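Local coordinates for protein hexokinase (PDB 1BDG) that phosphorylates glucose and other hexoses at the 6-hydroxyl with ATP, the first step of glycolysis, at residues V194-V199 / G221-Y226. Sequence-based numbering, arbitrary orientation.
Sequences VVNDTV and GTNVAY. With GLC (alpha-D-glucopyranose), chain B.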
loop_
_atom_site.group_PDB
_atom_site.type_symbol
_atom_site.label_atom_id
_atom_site.label_comp_id
_atom_site.label_asym_id
_atom_site.label_seq_id
_atom_site.Cartn_x
_atom_site.Cartn_y
_atom_site.Cartn_z
ATOM N N VAL A 194 11.983 13.507 -3.186
ATOM C CA VAL A 194 10.793 12.732 -3.433
ATOM C C VAL A 194 11.150 11.318 -3.071
ATOM O O VAL A 194 12.074 10.729 -3.625
ATOM C CB VAL A 194 10.329 12.791 -4.890
ATOM C CG1 VAL A 194 8.974 12.115 -5.017
ATOM C CG2 VAL A 194 10.241 14.230 -5.331
ATOM N N VAL A 195 10.404 10.787 -2.120
ATOM C CA VAL A 195 10.596 9.446 -1.629
ATOM C C VAL A 195 9.233 8.764 -1.662
ATOM O O VAL A 195 8.190 9.404 -1.483
ATOM C CB VAL A 195 11.136 9.506 -0.181
ATOM C CG1 VAL A 195 10.965 8.174 0.521
ATOM C CG2 VAL A 195 12.591 9.922 -0.191
ATOM N N ASN A 196 9.237 7.485 -1.994
ATOM C CA ASN A 196 8.015 6.685 -2.014
ATOM C C ASN A 196 7.724 6.250 -0.546
ATOM O O ASN A 196 8.625 6.235 0.300
ATOM C CB ASN A 196 8.250 5.481 -2.927
ATOM C CG ASN A 196 7.017 4.651 -3.128
ATOM O OD1 ASN A 196 6.842 3.606 -2.492
ATOM N ND2 ASN A 196 6.151 5.101 -4.012
ATOM N N ASP A 197 6.489 5.906 -0.220
ATOM C CA ASP A 197 6.220 5.504 1.153
ATOM C C ASP A 197 7.011 4.278 1.595
ATOM O O ASP A 197 7.551 4.274 2.689
ATOM C CB ASP A 197 4.718 5.348 1.450
ATOM C CG ASP A 197 3.998 4.421 0.480
ATOM O OD1 ASP A 197 4.630 3.578 -0.179
ATOM O OD2 ASP A 197 2.768 4.519 0.381
ATOM N N THR A 198 7.153 3.271 0.738
ATOM C CA THR A 198 7.904 2.076 1.113
ATOM C C THR A 198 9.324 2.449 1.497
ATOM O O THR A 198 9.836 2.009 2.536
ATOM C CB THR A 198 7.977 1.114 -0.032
ATOM O OG1 THR A 198 8.338 1.831 -1.208
ATOM C CG2 THR A 198 6.650 0.442 -0.238
ATOM N N VAL A 199 9.935 3.296 0.664
ATOM C CA VAL A 199 11.308 3.781 0.867
ATOM C C VAL A 199 11.368 4.531 2.202
ATOM O O VAL A 199 12.231 4.255 3.040
ATOM C CB VAL A 199 11.767 4.692 -0.313
ATOM C CG1 VAL A 199 13.242 4.982 -0.219
ATOM C CG2 VAL A 199 11.478 4.010 -1.636
ATOM N N GLY A 221 -3.036 0.617 -0.145
ATOM C CA GLY A 221 -2.384 -0.045 -1.255
ATOM C C GLY A 221 -1.203 -0.883 -0.787
ATOM O O GLY A 221 -0.727 -0.709 0.326
ATOM N N THR A 222 -0.748 -1.818 -1.613
ATOM C CA THR A 222 0.371 -2.659 -1.239
ATOM C C THR A 222 1.558 -2.405 -2.147
ATOM O O THR A 222 1.400 -2.095 -3.342
ATOM C CB THR A 222 -0.010 -4.165 -1.216
ATOM O OG1 THR A 222 1.078 -4.924 -0.686
ATOM C CG2 THR A 222 -0.344 -4.690 -2.600
ATOM N N ASN A 223 2.745 -2.464 -1.553
ATOM C CA ASN A 223 3.999 -2.248 -2.262
ATOM C C ASN A 223 5.145 -2.508 -1.291
ATOM O O ASN A 223 4.972 -2.375 -0.089
ATOM C CB ASN A 223 4.077 -0.820 -2.798
ATOM C CG ASN A 223 5.230 -0.616 -3.736
ATOM O OD1 ASN A 223 5.945 -1.553 -4.052
ATOM N ND2 ASN A 223 5.424 0.605 -4.187
ATOM N N VAL A 224 6.299 -2.909 -1.812
ATOM C CA VAL A 224 7.467 -3.183 -0.997
ATOM C C VAL A 224 8.670 -2.507 -1.650
ATOM O O VAL A 224 8.667 -2.223 -2.860
ATOM C CB VAL A 224 7.768 -4.691 -0.918
ATOM C CG1 VAL A 224 8.570 -5.146 -2.114
ATOM C CG2 VAL A 224 8.512 -5.003 0.339
ATOM N N ALA A 225 9.695 -2.256 -0.845
ATOM C CA ALA A 225 10.918 -1.640 -1.304
ATOM C C ALA A 225 11.975 -2.412 -0.557
ATOM O O ALA A 225 11.732 -2.837 0.571
ATOM C CB ALA A 225 10.945 -0.197 -0.907
ATOM N N TYR A 226 13.130 -2.628 -1.172
ATOM C CA TYR A 226 14.192 -3.383 -0.518
ATOM C C TYR A 226 15.586 -2.899 -0.951
ATOM O O TYR A 226 15.716 -2.208 -1.959
ATOM C CB TYR A 226 13.998 -4.888 -0.801
ATOM C CG TYR A 226 14.319 -5.299 -2.213
ATOM C CD1 TYR A 226 13.409 -5.106 -3.239
ATOM C CD2 TYR A 226 15.572 -5.825 -2.536
ATOM C CE1 TYR A 226 13.748 -5.417 -4.567
ATOM C CE2 TYR A 226 15.918 -6.139 -3.843
ATOM C CZ TYR A 226 15.011 -5.931 -4.856
ATOM O OH TYR A 226 15.364 -6.212 -6.157
HETATM C C1 GLC B . 0.069 2.057 -4.382
HETATM C C2 GLC B . 1.098 2.986 -5.026
HETATM C C3 GLC B . 2.475 2.676 -4.486
HETATM C C4 GLC B . 2.462 2.773 -2.970
HETATM C C5 GLC B . 1.415 1.831 -2.417
HETATM C C6 GLC B . 1.300 1.921 -0.907
HETATM O O1 GLC B . 0.436 0.747 -4.659
HETATM O O2 GLC B . 1.109 2.816 -6.442
HETATM O O3 GLC B . 3.426 3.590 -5.009
HETATM O O4 GLC B . 3.731 2.447 -2.458
HETATM O O5 GLC B . 0.138 2.179 -2.956
HETATM O O6 GLC B . 0.434 2.967 -0.518
#
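The side-chain amides of Asn196 and Asn223 meet beside the glucose with their planes 68° apart, and neither bonds to the other: Asn196 OD1 and Asn223 ND2 stay 3.7 Å apart. Over one face of the Asn223 amide sits Thr198 CG2, 3.9 Å from Asn223 CG and almost straight above it. At the edges, Asn196 ND2 gives a nearly straight bond to O3 (169°), while Asn223 ND2 donates to O4 at 3.0 Å. This is the sugar site of the actin-like ATPase fold of hexokinases, where strand 189-195 gives way to helix 197-206 near the predicted boundary of the small and large subdomains. Asn196 is that helix's N-cap. Its OD1 takes the Thr198 hydroxyl at 2.7 Å, in the carbonyl plane on a lone pair, and Thr198 N at 3.3 Å from above that plane; two donors thus hold OD1 and turn ND2 toward O3, with a weak second bond from ND2 to Phe145 O. O4 in turn donates to Asp197 OD1 (2.7 Å), and O6 to OD2 (2.9 Å), which Ser144 also bonds. With CG anti to the backbone N (chi1 -170°), Asn223 extends toward the sugar, and Asn247, Thr248 and Glu249 secure its amide. No hydrogen bond joins the segments. Val199 adds a looser apolar touch on Ala225, whereas Thr198 lies along the strand, CG2 3.3 Å from Asn223 O and OG1 against Ala225 CB.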